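Local coordinates for protein peptidase S8 and S53, subtilisin, kexin, sedolisin (Mycobacterium smegmatis, PDB 4KG7) that probably works as a subtilisin-like serine endopeptidase, the MycP3 mycosin belonging to the mycobacterial ESX-3 (type VII) secretion system, at residues 67-72 against 128-133; 284-289 against 322-327; 174-179 against 206-211. All coordinates share one frame; numbering follows the deposited sequence.

Contact 1 (67-72 against 128-133)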
ATOM      1  N   GLN A  67      -4.813  -6.965  16.012  1.00 11.66           N
ATOM      2  CA  GLN A  67      -3.828  -6.319  15.150  1.00 11.25           C
ATOM      3  C   GLN A  67      -4.264  -4.929  14.772  1.00 11.10           C
ATOM      4  O   GLN A  67      -5.454  -4.686  14.575  1.00 12.62           O
ATOM      5  CB  GLN A  67      -3.603  -7.152  13.890  1.00 11.32           C
ATOM      6  CG  GLN A  67      -3.177  -8.581  14.169  1.00 12.27           C
ATOM      7  CD  GLN A  67      -2.151  -8.690  15.259  1.00 13.13           C
ATOM      8  OE1 GLN A  67      -1.038  -8.208  15.099  1.00 13.81           O
ATOM      9  NE2 GLN A  67      -2.541  -9.279  16.412  1.00 14.21           N
ATOM     10  N   THR A  68      -3.299  -4.012  14.704  1.00 10.53           N
ATOM     11  CA  THR A  68      -3.550  -2.648  14.263  1.00 10.62           C
ATOM     12  C   THR A  68      -2.791  -2.422  12.964  1.00  9.28           C
ATOM     13  O   THR A  68      -1.583  -2.635  12.919  1.00  9.03           O
ATOM     14  CB  THR A  68      -3.077  -1.621  15.304  1.00 11.75           C
ATOM     15  OG1 THR A  68      -3.809  -1.813  16.532  1.00 13.19           O
ATOM     16  CG2 THR A  68      -3.336  -0.234  14.819  1.00 12.28           C
ATOM     17  N   VAL A  69      -3.493  -1.990  11.928  1.00  8.54           N
ATOM     18  CA  VAL A  69      -2.895  -1.689  10.634  1.00  7.88           C
ATOM     19  C   VAL A  69      -3.007  -0.203  10.378  1.00  7.48           C
ATOM     20  O   VAL A  69      -4.118   0.362  10.413  1.00  7.69           O
ATOM     21  CB  VAL A  69      -3.597  -2.447   9.471  1.00  7.98           C
ATOM     22  CG1 VAL A  69      -2.918  -2.157   8.151  1.00  7.78           C
ATOM     23  CG2 VAL A  69      -3.667  -3.959   9.732  1.00  8.21           C
ATOM     24  N   ALA A  70      -1.876   0.440  10.126  1.00  6.86           N
ATOM     25  CA  ALA A  70      -1.898   1.858   9.740  1.00  6.67           C
ATOM     26  C   ALA A  70      -2.064   1.972   8.236  1.00  6.37           C
ATOM     27  O   ALA A  70      -1.363   1.302   7.499  1.00  6.54           O
ATOM     28  CB  ALA A  70      -0.616   2.553  10.158  1.00  6.67           C
ATOM     29  N   VAL A  71      -2.967   2.851   7.807  1.00  6.22           N
ATOM     30  CA  VAL A  71      -3.228   3.135   6.398  1.00  6.01           C
ATOM     31  C   VAL A  71      -2.691   4.548   6.165  1.00  6.06           C
ATOM     32  O   VAL A  71      -3.295   5.528   6.606  1.00  6.43           O
ATOM     33  CB  VAL A  71      -4.744   3.010   6.129  1.00  6.12           C
ATOM     34  CG1 VAL A  71      -5.072   3.405   4.693  1.00  6.12           C
ATOM     35  CG2 VAL A  71      -5.211   1.596   6.406  1.00  6.24           C
ATOM     36  N   ILE A  72      -1.522   4.617   5.539  1.00  5.80           N
ATOM     37  CA  ILE A  72      -0.860   5.868   5.203  1.00  5.84           C
ATOM     38  C   ILE A  72      -1.305   6.172   3.795  1.00  5.89           C
ATOM     39  O   ILE A  72      -0.877   5.525   2.876  1.00  6.01           O
ATOM     40  CB  ILE A  72       0.662   5.726   5.347  1.00  5.84           C
ATOM     41  CG1 ILE A  72       1.015   5.368   6.803  1.00  5.88           C
ATOM     42  CG2 ILE A  72       1.344   6.984   4.873  1.00  6.09           C
ATOM     43  CD1 ILE A  72       2.513   5.286   7.047  1.00  5.92           C
ATOM     44  N   ALA A 128      -9.305  -6.753  12.655  1.00 12.17           N
ATOM     45  CA  ALA A 128      -8.207  -5.821  12.872  1.00 12.10           C
ATOM     46  C   ALA A 128      -8.739  -4.402  13.069  1.00 12.79           C
ATOM     47  O   ALA A 128      -9.865  -4.094  12.702  1.00 13.25           O
ATOM     48  CB  ALA A 128      -7.234  -5.881  11.716  1.00 11.55           C
ATOM     49  N   ARG A 129      -7.933  -3.549  13.657  1.00 13.60           N
ATOM     50  CA  ARG A 129      -8.265  -2.140  13.788  1.00 14.74           C
ATOM     51  C   ARG A 129      -7.396  -1.364  12.832  1.00 12.75           C
ATOM     52  O   ARG A 129      -6.293  -1.777  12.521  1.00 13.10           O
ATOM     53  CB  ARG A 129      -8.030  -1.682  15.211  1.00 18.32           C
ATOM     54  CG  ARG A 129      -9.161  -2.130  16.116  1.00 22.93           C
ATOM     55  CD  ARG A 129      -9.000  -1.622  17.531  1.00 27.19           C
ATOM     56  NE  ARG A 129      -7.765  -2.086  18.180  1.00 31.54           N
ATOM     57  CZ  ARG A 129      -6.599  -1.431  18.215  1.00 35.02           C
ATOM     58  NH1 ARG A 129      -6.431  -0.258  17.612  1.00 34.71           N
ATOM     59  NH2 ARG A 129      -5.572  -1.975  18.870  1.00 38.39           N
ATOM     60  N   LEU A 130      -7.921  -0.262  12.333  1.00 11.23           N
ATOM     61  CA  LEU A 130      -7.176   0.553  11.421  1.00 10.13           C
ATOM     62  C   LEU A 130      -6.856   1.889  12.062  1.00  9.58           C
ATOM     63  O   LEU A 130      -7.640   2.399  12.854  1.00 10.12           O
ATOM     64  CB  LEU A 130      -8.025   0.844  10.176  1.00 10.19           C
ATOM     65  CG  LEU A 130      -8.399  -0.394   9.376  1.00 10.59           C
ATOM     66  CD1 LEU A 130      -9.418  -0.015   8.312  1.00 11.03           C
ATOM     67  CD2 LEU A 130      -7.168  -1.026   8.777  1.00 10.65           C
ATOM     68  N   ILE A 131      -5.694   2.428  11.728  1.00  8.63           N
ATOM     69  CA  ILE A 131      -5.361   3.841  11.999  1.00  8.50           C
ATOM     70  C   ILE A 131      -5.192   4.518  10.648  1.00  7.66           C
ATOM     71  O   ILE A 131      -4.393   4.047   9.802  1.00  7.65           O
ATOM     72  CB  ILE A 131      -4.050   3.987  12.789  1.00  8.79           C
ATOM     73  CG1 ILE A 131      -4.160   3.318  14.149  1.00  9.46           C
ATOM     74  CG2 ILE A 131      -3.708   5.461  12.969  1.00  9.07           C
ATOM     75  CD1 ILE A 131      -2.812   3.081  14.785  1.00  9.81           C
ATOM     76  N   SER A 132      -5.935   5.602  10.423  1.00  7.41           N
ATOM     77  CA  SER A 132      -5.813   6.368   9.180  1.00  6.87           C
ATOM     78  C   SER A 132      -4.952   7.614   9.354  1.00  6.90           C
ATOM     79  O   SER A 132      -5.274   8.482  10.150  1.00  7.03           O
ATOM     80  CB  SER A 132      -7.170   6.845   8.712  1.00  6.99           C
ATOM     81  OG  SER A 132      -7.002   7.609   7.549  1.00  6.84           O
ATOM     82  N   ILE A 133      -3.877   7.689   8.576  1.00  6.59           N
ATOM     83  CA  ILE A 133      -2.991   8.860   8.534  1.00  6.66           C
ATOM     84  C   ILE A 133      -3.080   9.401   7.113  1.00  6.73           C
ATOM     85  O   ILE A 133      -2.697   8.715   6.148  1.00  6.48           O
ATOM     86  CB  ILE A 133      -1.526   8.481   8.842  1.00  6.65           C
ATOM     87  CG1 ILE A 133      -1.417   7.914  10.260  1.00  6.85           C
ATOM     88  CG2 ILE A 133      -0.609   9.687   8.701  1.00  6.85           C
ATOM     89  CD1 ILE A 133      -0.061   7.288  10.540  1.00  6.90           C
TER
HETATM   90  O   HOH W   1      -5.365   7.272   5.184  1.00  7.34           O

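Contact 2 (284-289 against 322-327)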
ATOM      1  N   ALA A 284       2.914 -10.542  -4.670  1.00  5.53           N
ATOM      2  CA  ALA A 284       1.829  -9.925  -5.421  1.00  5.57           C
ATOM      3  C   ALA A 284       0.493 -10.251  -4.835  1.00  5.58           C
ATOM      4  O   ALA A 284       0.369 -11.147  -4.005  1.00  5.81           O
ATOM      5  CB  ALA A 284       1.879 -10.340  -6.869  1.00  5.81           C
ATOM      6  N   ALA A 285      -0.523  -9.515  -5.270  1.00  5.58           N
ATOM      7  CA  ALA A 285      -1.914  -9.843  -4.891  1.00  5.65           C
ATOM      8  C   ALA A 285      -2.875  -9.262  -5.947  1.00  5.78           C
ATOM      9  O   ALA A 285      -2.462  -8.507  -6.814  1.00  5.72           O
ATOM     10  CB  ALA A 285      -2.220  -9.317  -3.484  1.00  5.57           C
ATOM     11  N   PRO A 286      -4.146  -9.637  -5.889  1.00  5.91           N
ATOM     12  CA  PRO A 286      -5.063  -9.112  -6.915  1.00  6.09           C
ATOM     13  C   PRO A 286      -5.114  -7.594  -6.979  1.00  6.11           C
ATOM     14  O   PRO A 286      -5.223  -6.939  -5.939  1.00  6.08           O
ATOM     15  CB  PRO A 286      -6.410  -9.717  -6.514  1.00  6.25           C
ATOM     16  CG  PRO A 286      -5.993 -11.003  -5.837  1.00  6.33           C
ATOM     17  CD  PRO A 286      -4.838 -10.564  -4.993  1.00  6.05           C
ATOM     18  N   GLY A 287      -5.044  -7.067  -8.199  1.00  6.32           N
ATOM     19  CA  GLY A 287      -5.064  -5.622  -8.432  1.00  6.43           C
ATOM     20  C   GLY A 287      -6.023  -5.130  -9.509  1.00  6.94           C
ATOM     21  O   GLY A 287      -5.977  -3.962  -9.876  1.00  7.03           O
ATOM     22  N   GLU A 288      -6.975  -5.960  -9.931  1.00  7.42           N
ATOM     23  CA  GLU A 288      -7.886  -5.626 -11.040  1.00  8.18           C
ATOM     24  C   GLU A 288      -9.341  -5.773 -10.628  1.00  8.69           C
ATOM     25  O   GLU A 288      -9.697  -6.666  -9.886  1.00  8.54           O
ATOM     26  CB  GLU A 288      -7.605  -6.503 -12.259  1.00  8.66           C
ATOM     27  CG  GLU A 288      -6.202  -6.361 -12.787  1.00  8.86           C
ATOM     28  CD  GLU A 288      -5.926  -7.193 -14.005  1.00  9.48           C
ATOM     29  OE1 GLU A 288      -6.879  -7.603 -14.743  1.00 10.51           O
ATOM     30  OE2 GLU A 288      -4.717  -7.456 -14.235  1.00  9.28           O
ATOM     31  N   ASN A 289     -10.206  -4.916 -11.177  1.00  9.58           N
ATOM     32  CA  ASN A 289     -11.665  -4.999 -10.933  1.00 10.53           C
ATOM     33  C   ASN A 289     -11.987  -5.031  -9.443  1.00  9.77           C
ATOM     34  O   ASN A 289     -12.817  -5.820  -8.974  1.00  9.99           O
ATOM     35  CB  ASN A 289     -12.266  -6.212 -11.622  1.00 11.95           C
ATOM     36  CG  ASN A 289     -11.977  -6.231 -13.112  1.00 13.35           C
ATOM     37  OD1 ASN A 289     -12.341  -5.299 -13.814  1.00 15.65           O
ATOM     38  ND2 ASN A 289     -11.218  -7.237 -13.570  1.00 14.04           N
ATOM     39  N   ALA A 322      -1.359  -4.162  -2.611  1.00  4.95           N
ATOM     40  CA  ALA A 322      -0.694  -3.924  -1.314  1.00  4.89           C
ATOM     41  C   ALA A 322      -1.672  -4.061  -0.160  1.00  4.92           C
ATOM     42  O   ALA A 322      -1.373  -4.676   0.858  1.00  4.87           O
ATOM     43  CB  ALA A 322      -0.047  -2.544  -1.295  1.00  4.94           C
ATOM     44  N   ALA A 323      -2.866  -3.495  -0.342  1.00  4.97           N
ATOM     45  CA  ALA A 323      -3.865  -3.550   0.710  1.00  5.09           C
ATOM     46  C   ALA A 323      -4.197  -4.984   1.069  1.00  5.15           C
ATOM     47  O   ALA A 323      -4.257  -5.352   2.241  1.00  5.23           O
ATOM     48  CB  ALA A 323      -5.108  -2.805   0.285  1.00  5.15           C
ATOM     49  N   TYR A 324      -4.396  -5.815   0.060  1.00  5.24           N
ATOM     50  CA  TYR A 324      -4.643  -7.245   0.321  1.00  5.40           C
ATOM     51  C   TYR A 324      -3.510  -7.851   1.128  1.00  5.32           C
ATOM     52  O   TYR A 324      -3.770  -8.599   2.072  1.00  5.52           O
ATOM     53  CB  TYR A 324      -4.812  -8.000  -0.999  1.00  5.61           C
ATOM     54  CG  TYR A 324      -6.192  -7.929  -1.605  1.00  5.90           C
ATOM     55  CD1 TYR A 324      -7.310  -8.378  -0.884  1.00  6.20           C
ATOM     56  CD2 TYR A 324      -6.388  -7.568  -2.948  1.00  5.97           C
ATOM     57  CE1 TYR A 324      -8.574  -8.362  -1.419  1.00  6.60           C
ATOM     58  CE2 TYR A 324      -7.654  -7.550  -3.489  1.00  6.35           C
ATOM     59  CZ  TYR A 324      -8.743  -7.983  -2.743  1.00  6.53           C
ATOM     60  OH  TYR A 324      -9.998  -8.011  -3.301  1.00  7.29           O
ATOM     61  N   VAL A 325      -2.262  -7.595   0.744  1.00  5.10           N
ATOM     62  CA  VAL A 325      -1.155  -8.144   1.466  1.00  5.15           C
ATOM     63  C   VAL A 325      -1.084  -7.662   2.911  1.00  5.14           C
ATOM     64  O   VAL A 325      -0.792  -8.450   3.803  1.00  5.32           O
ATOM     65  CB  VAL A 325       0.174  -7.925   0.725  1.00  5.14           C
ATOM     66  CG1 VAL A 325       1.375  -8.387   1.572  1.00  5.32           C
ATOM     67  CG2 VAL A 325       0.156  -8.684  -0.589  1.00  5.27           C
ATOM     68  N   SER A 326      -1.327  -6.383   3.147  1.00  4.92           N
ATOM     69  CA  SER A 326      -1.432  -5.884   4.525  1.00  5.02           C
ATOM     70  C   SER A 326      -2.492  -6.624   5.337  1.00  5.19           C
ATOM     71  O   SER A 326      -2.297  -6.934   6.520  1.00  5.39           O
ATOM     72  CB  SER A 326      -1.692  -4.400   4.525  1.00  4.97           C
ATOM     73  OG  SER A 326      -0.522  -3.726   4.108  1.00  4.94           O
ATOM     74  N   GLY A 327      -3.655  -6.845   4.744  1.00  5.29           N
ATOM     75  CA  GLY A 327      -4.677  -7.649   5.426  1.00  5.59           C
ATOM     76  C   GLY A 327      -4.220  -9.064   5.749  1.00  5.79           C
ATOM     77  O   GLY A 327      -4.448  -9.562   6.837  1.00  5.98           O
TER

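Contact 3 (174-179 against 206-211)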
ATOM      1  N   ARG A 174       1.167  -2.675  13.914  1.00  9.58           N
ATOM      2  CA  ARG A 174       1.822  -3.946  13.642  1.00  9.91           C
ATOM      3  C   ARG A 174       2.093  -4.161  12.156  1.00  8.29           C
ATOM      4  O   ARG A 174       2.988  -4.923  11.774  1.00  7.61           O
ATOM      5  CB  ARG A 174       0.902  -5.070  14.135  1.00 11.22           C
ATOM      6  CG  ARG A 174       0.687  -5.079  15.631  1.00 12.62           C
ATOM      7  CD  ARG A 174       1.803  -5.857  16.298  1.00 13.79           C
ATOM      8  NE  ARG A 174       1.490  -7.284  16.298  1.00 14.69           N
ATOM      9  CZ  ARG A 174       2.325  -8.272  16.618  1.00 14.92           C
ATOM     10  NH1 ARG A 174       3.587  -8.032  16.926  1.00 16.12           N
ATOM     11  NH2 ARG A 174       1.881  -9.528  16.596  1.00 14.91           N
ATOM     12  N   VAL A 175       1.270  -3.540  11.321  1.00  7.26           N
ATOM     13  CA  VAL A 175       1.395  -3.582   9.868  1.00  6.66           C
ATOM     14  C   VAL A 175       1.195  -2.149   9.438  1.00  6.32           C
ATOM     15  O   VAL A 175       0.304  -1.471   9.973  1.00  6.35           O
ATOM     16  CB  VAL A 175       0.315  -4.498   9.217  1.00  6.64           C
ATOM     17  CG1 VAL A 175       0.459  -4.527   7.709  1.00  6.42           C
ATOM     18  CG2 VAL A 175       0.385  -5.912   9.794  1.00  6.98           C
ATOM     19  N   ILE A 176       2.026  -1.664   8.507  1.00  5.95           N
ATOM     20  CA  ILE A 176       1.920  -0.302   8.001  1.00  5.83           C
ATOM     21  C   ILE A 176       1.773  -0.424   6.480  1.00  5.59           C
ATOM     22  O   ILE A 176       2.674  -0.932   5.793  1.00  5.83           O
ATOM     23  CB  ILE A 176       3.180   0.507   8.356  1.00  5.88           C
ATOM     24  CG1 ILE A 176       3.265   0.709   9.865  1.00  6.07           C
ATOM     25  CG2 ILE A 176       3.147   1.866   7.656  1.00  5.86           C
ATOM     26  CD1 ILE A 176       4.572   1.315  10.368  1.00  6.34           C
ATOM     27  N   ASN A 177       0.644   0.041   5.963  1.00  5.45           N
ATOM     28  CA  ASN A 177       0.283  -0.060   4.561  1.00  5.40           C
ATOM     29  C   ASN A 177       0.516   1.257   3.831  1.00  5.39           C
ATOM     30  O   ASN A 177      -0.017   2.300   4.241  1.00  5.37           O
ATOM     31  CB  ASN A 177      -1.183  -0.477   4.421  1.00  5.48           C
ATOM     32  CG  ASN A 177      -1.556  -0.741   2.982  1.00  5.60           C
ATOM     33  OD1 ASN A 177      -1.399  -1.841   2.469  1.00  5.99           O
ATOM     34  ND2 ASN A 177      -2.014   0.280   2.306  1.00  5.73           N
ATOM     35  N   ILE A 178       1.287   1.189   2.746  1.00  5.47           N
ATOM     36  CA  ILE A 178       1.634   2.350   1.946  1.00  5.66           C
ATOM     37  C   ILE A 178       1.245   2.036   0.501  1.00  5.90           C
ATOM     38  O   ILE A 178       2.043   1.549  -0.297  1.00  5.97           O
ATOM     39  CB  ILE A 178       3.129   2.714   2.082  1.00  5.79           C
ATOM     40  CG1 ILE A 178       3.554   2.821   3.550  1.00  5.77           C
ATOM     41  CG2 ILE A 178       3.469   3.984   1.316  1.00  5.99           C
ATOM     42  CD1 ILE A 178       5.045   2.898   3.793  1.00  5.91           C
ATOM     43  N   SER A 179      -0.023   2.325   0.170  1.00  6.17           N
ATOM     44  CA  SER A 179      -0.538   2.025  -1.158  1.00  6.49           C
ATOM     45  C   SER A 179      -0.260   3.105  -2.206  1.00  7.13           C
ATOM     46  O   SER A 179      -0.402   2.848  -3.421  1.00  7.78           O
ATOM     47  CB  SER A 179      -2.031   1.742  -1.087  1.00  6.39           C
ATOM     48  OG  SER A 179      -2.286   0.461  -0.556  1.00  6.51           O
ATOM     49  N   LYS A 206      10.644  -0.981  15.994  1.00 10.61           N
ATOM     50  CA  LYS A 206       9.220  -1.082  16.305  1.00 10.44           C
ATOM     51  C   LYS A 206       8.571  -2.342  15.730  1.00  9.78           C
ATOM     52  O   LYS A 206       7.397  -2.586  15.983  1.00  9.72           O
ATOM     53  CB  LYS A 206       8.469   0.164  15.872  1.00 10.73           C
ATOM     54  CG  LYS A 206       9.013   1.476  16.461  1.00 11.48           C
ATOM     55  CD  LYS A 206       8.963   1.541  17.975  1.00 12.35           C
ATOM     56  CE  LYS A 206       7.545   1.557  18.499  1.00 13.30           C
ATOM     57  NZ  LYS A 206       7.485   1.709  19.994  1.00 14.94           N
ATOM     58  N   ASP A 207       9.326  -3.119  14.964  1.00  9.33           N
ATOM     59  CA  ASP A 207       8.908  -4.461  14.557  1.00  9.33           C
ATOM     60  C   ASP A 207       7.632  -4.475  13.733  1.00  8.64           C
ATOM     61  O   ASP A 207       6.842  -5.423  13.820  1.00  8.44           O
ATOM     62  CB  ASP A 207       8.750  -5.388  15.782  1.00 10.04           C
ATOM     63  CG  ASP A 207       8.625  -6.873  15.393  1.00 10.46           C
ATOM     64  OD1 ASP A 207       9.425  -7.345  14.572  1.00 10.77           O
ATOM     65  OD2 ASP A 207       7.735  -7.553  15.950  1.00 11.33           O
ATOM     66  N   ALA A 208       7.435  -3.451  12.899  1.00  8.07           N
ATOM     67  CA  ALA A 208       6.252  -3.389  12.031  1.00  7.46           C
ATOM     68  C   ALA A 208       6.522  -4.001  10.672  1.00  7.13           C
ATOM     69  O   ALA A 208       7.593  -3.783  10.114  1.00  7.07           O
ATOM     70  CB  ALA A 208       5.808  -1.947  11.867  1.00  7.49           C
ATOM     71  N   VAL A 209       5.550  -4.754  10.157  1.00  6.67           N
ATOM     72  CA  VAL A 209       5.581  -5.189   8.774  1.00  6.28           C
ATOM     73  C   VAL A 209       5.096  -4.028   7.896  1.00  5.90           C
ATOM     74  O   VAL A 209       3.954  -3.583   8.016  1.00  5.85           O
ATOM     75  CB  VAL A 209       4.668  -6.410   8.549  1.00  6.37           C
ATOM     76  CG1 VAL A 209       4.603  -6.753   7.067  1.00  6.30           C
ATOM     77  CG2 VAL A 209       5.199  -7.594   9.323  1.00  6.79           C
ATOM     78  N   ILE A 210       5.970  -3.562   7.006  1.00  5.75           N
ATOM     79  CA  ILE A 210       5.660  -2.433   6.151  1.00  5.46           C
ATOM     80  C   ILE A 210       5.435  -2.978   4.745  1.00  5.41           C
ATOM     81  O   ILE A 210       6.276  -3.677   4.193  1.00  5.70           O
ATOM     82  CB  ILE A 210       6.790  -1.389   6.113  1.00  5.59           C
ATOM     83  CG1 ILE A 210       7.198  -0.913   7.531  1.00  5.65           C
ATOM     84  CG2 ILE A 210       6.410  -0.198   5.234  1.00  5.55           C
ATOM     85  CD1 ILE A 210       8.471  -0.095   7.522  1.00  5.91           C
ATOM     86  N   VAL A 211       4.285  -2.665   4.212  1.00  5.15           N
ATOM     87  CA  VAL A 211       3.836  -3.142   2.908  1.00  5.10           C
ATOM     88  C   VAL A 211       3.601  -1.941   2.015  1.00  5.03           C
ATOM     89  O   VAL A 211       2.890  -1.015   2.400  1.00  4.94           O
ATOM     90  CB  VAL A 211       2.503  -3.953   3.046  1.00  5.07           C
ATOM     91  CG1 VAL A 211       2.018  -4.488   1.715  1.00  5.19           C
ATOM     92  CG2 VAL A 211       2.670  -5.090   4.028  1.00  5.31           C
TER
HETATM   93  O   HOH W   2       5.037  -5.694  16.710  1.00 23.34           O

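Contact 1 (67-72 against 128-133)
The guanidinium of R129 has the hydroxyl of T68 over one of its faces: T68 OG1 lies 2.9 Å from R129 NH2 and also close to R129 CZ. An oxygen above the plane is badly placed for the in-plane N-H groups, so this is polar packing and not a hydrogen bond. A bend in the arginine chain at chi3 (-60°) folds the group back toward the hydroxyl, and R129 NH1 also has a long, weak ion pair with E86. The other branch of T68, CG2, stands anti to the backbone N (OG1 chi1 -62°) and presses on the tip of I131, with T68 CG2 to I131 CD1 only 3.4 Å, tighter than normal carbon contact. The two backbones run parallel, with five N-H to O=C bonds from R129 N to Q67 O at 2.9 Å through to I133 N to V71 O at 3.0 Å. V71 O takes a second donor, a water 3.1 Å from V71 O that also donates to S132 OG, itself hydrogen-bonded to G97 O. On the face bearing V69 and V71, L130 CD2 approaches both valines, at 3.9 Å from V69 CB; helix 104-113 packs over this face, and helix 150-170 meets A70, I72 and I133 on the other. Paired parallel strands between helical layers are the core of the subtilisin fold; strand 68-73 ends at D73, the predicted charge-relay aspartate.

Contact 2 (284-289 against 322-327)
The methyl of A285 enters the notch between two neighbouring side chains of segment 322-327 of helix 318-335. A285 CB is 3.8 Å from Y324 CB on one side and equally 3.8 Å from V325 CG2 on the other, so the bump is centred between them. V325 supplies its wall through the branch that stands anti to the carbonyl carbon, beside the backbone N, while CG1 is anti to the N (chi1 174°). With so small a side chain at the crossing, the short segment axes approach to 7.2 Å, at 106°. Next along the chain, P286 meets the Y324 ring, the two side chains about at right angles. The proline carbons lie to one side of the ring plane, P286 CD 3.9 Å from Y324 CD2 and P286 CB 3.9 Å from Y324 CE2, while P286 O comes to the edge in the plane, 3.3 Å from Y324 CD2, where the weakly positive ring hydrogens would probably suit a carbonyl oxygen. The fit rests mainly on shape, perhaps aided by that carbonyl. Around it, the backbone of A285 bonds to G263 and V265 of strand 259-265, V325 packs on V211 of strand 209-213, and Y324 touches L53 of helix 48-53 and L111 of helix 104-113, placing helix 318-335 against one face of the central sheet, at outer strand 281-286.

Contact 3 (174-179 against 206-211)
Residues V175 to N177 pair in parallel with V209 to V211, the short strand axes 4.6 Å apart and 13° from each other. The bonds alternate in direction: V209 N donates to R174 O, I176 N to V209 O, V211 N to I176 O, and I178 N to V211 O at 2.7 Å. The first is less well aimed, its donor standing 36° out of the carbonyl plane. D207, just after helix 193-205, has positive phi (61°) and turns the chain into this strand, closing a beta-alpha-beta unit. On one face, I178 lies alongside I210, with I178 CD1 on I210 CG2 at 3.7 Å; I176 CD1 rests against the methyl of A208, 3.8 Å from A208 CB. V175, V209 and V211 share the other face with N177. At the start of the pair, R174 NH1 and D207 OD2 stay 4.3 Å apart, beyond a salt bridge. A water in the guanidinium plane accepts from R174 NH1 at 2.8 Å and reaches D207 OD2 only weakly. R174 NE is hydrogen-bonded to Q67, and D207 to A341 N, with a salt bridge to R333; backbone bonds and aliphatic packing, more than charge pairing, thus join these strands.

Overall arrangement
From the N terminus, contact 1 is first to close, spanning residues 73-127, which include strand 85-90 and helix 104-113. Contact 3 follows, closing the shorter loop through helix 193-205, and contact 2 comes last, closing residues 290-321. The three loops lie in series along the chain, with none enclosing or crossing another. In space they converge. Contacts 1 and 3, centres about 9 Å apart, are adjacent pairs of one parallel sheet: A70 of strand 68-73 bonds through its backbone to V175 and N177. Contact 2 attaches helix 318-335 to one of the sheet's outermost strands, 281-286, and S326 and A322 carry that helix on to V211 of contact 3.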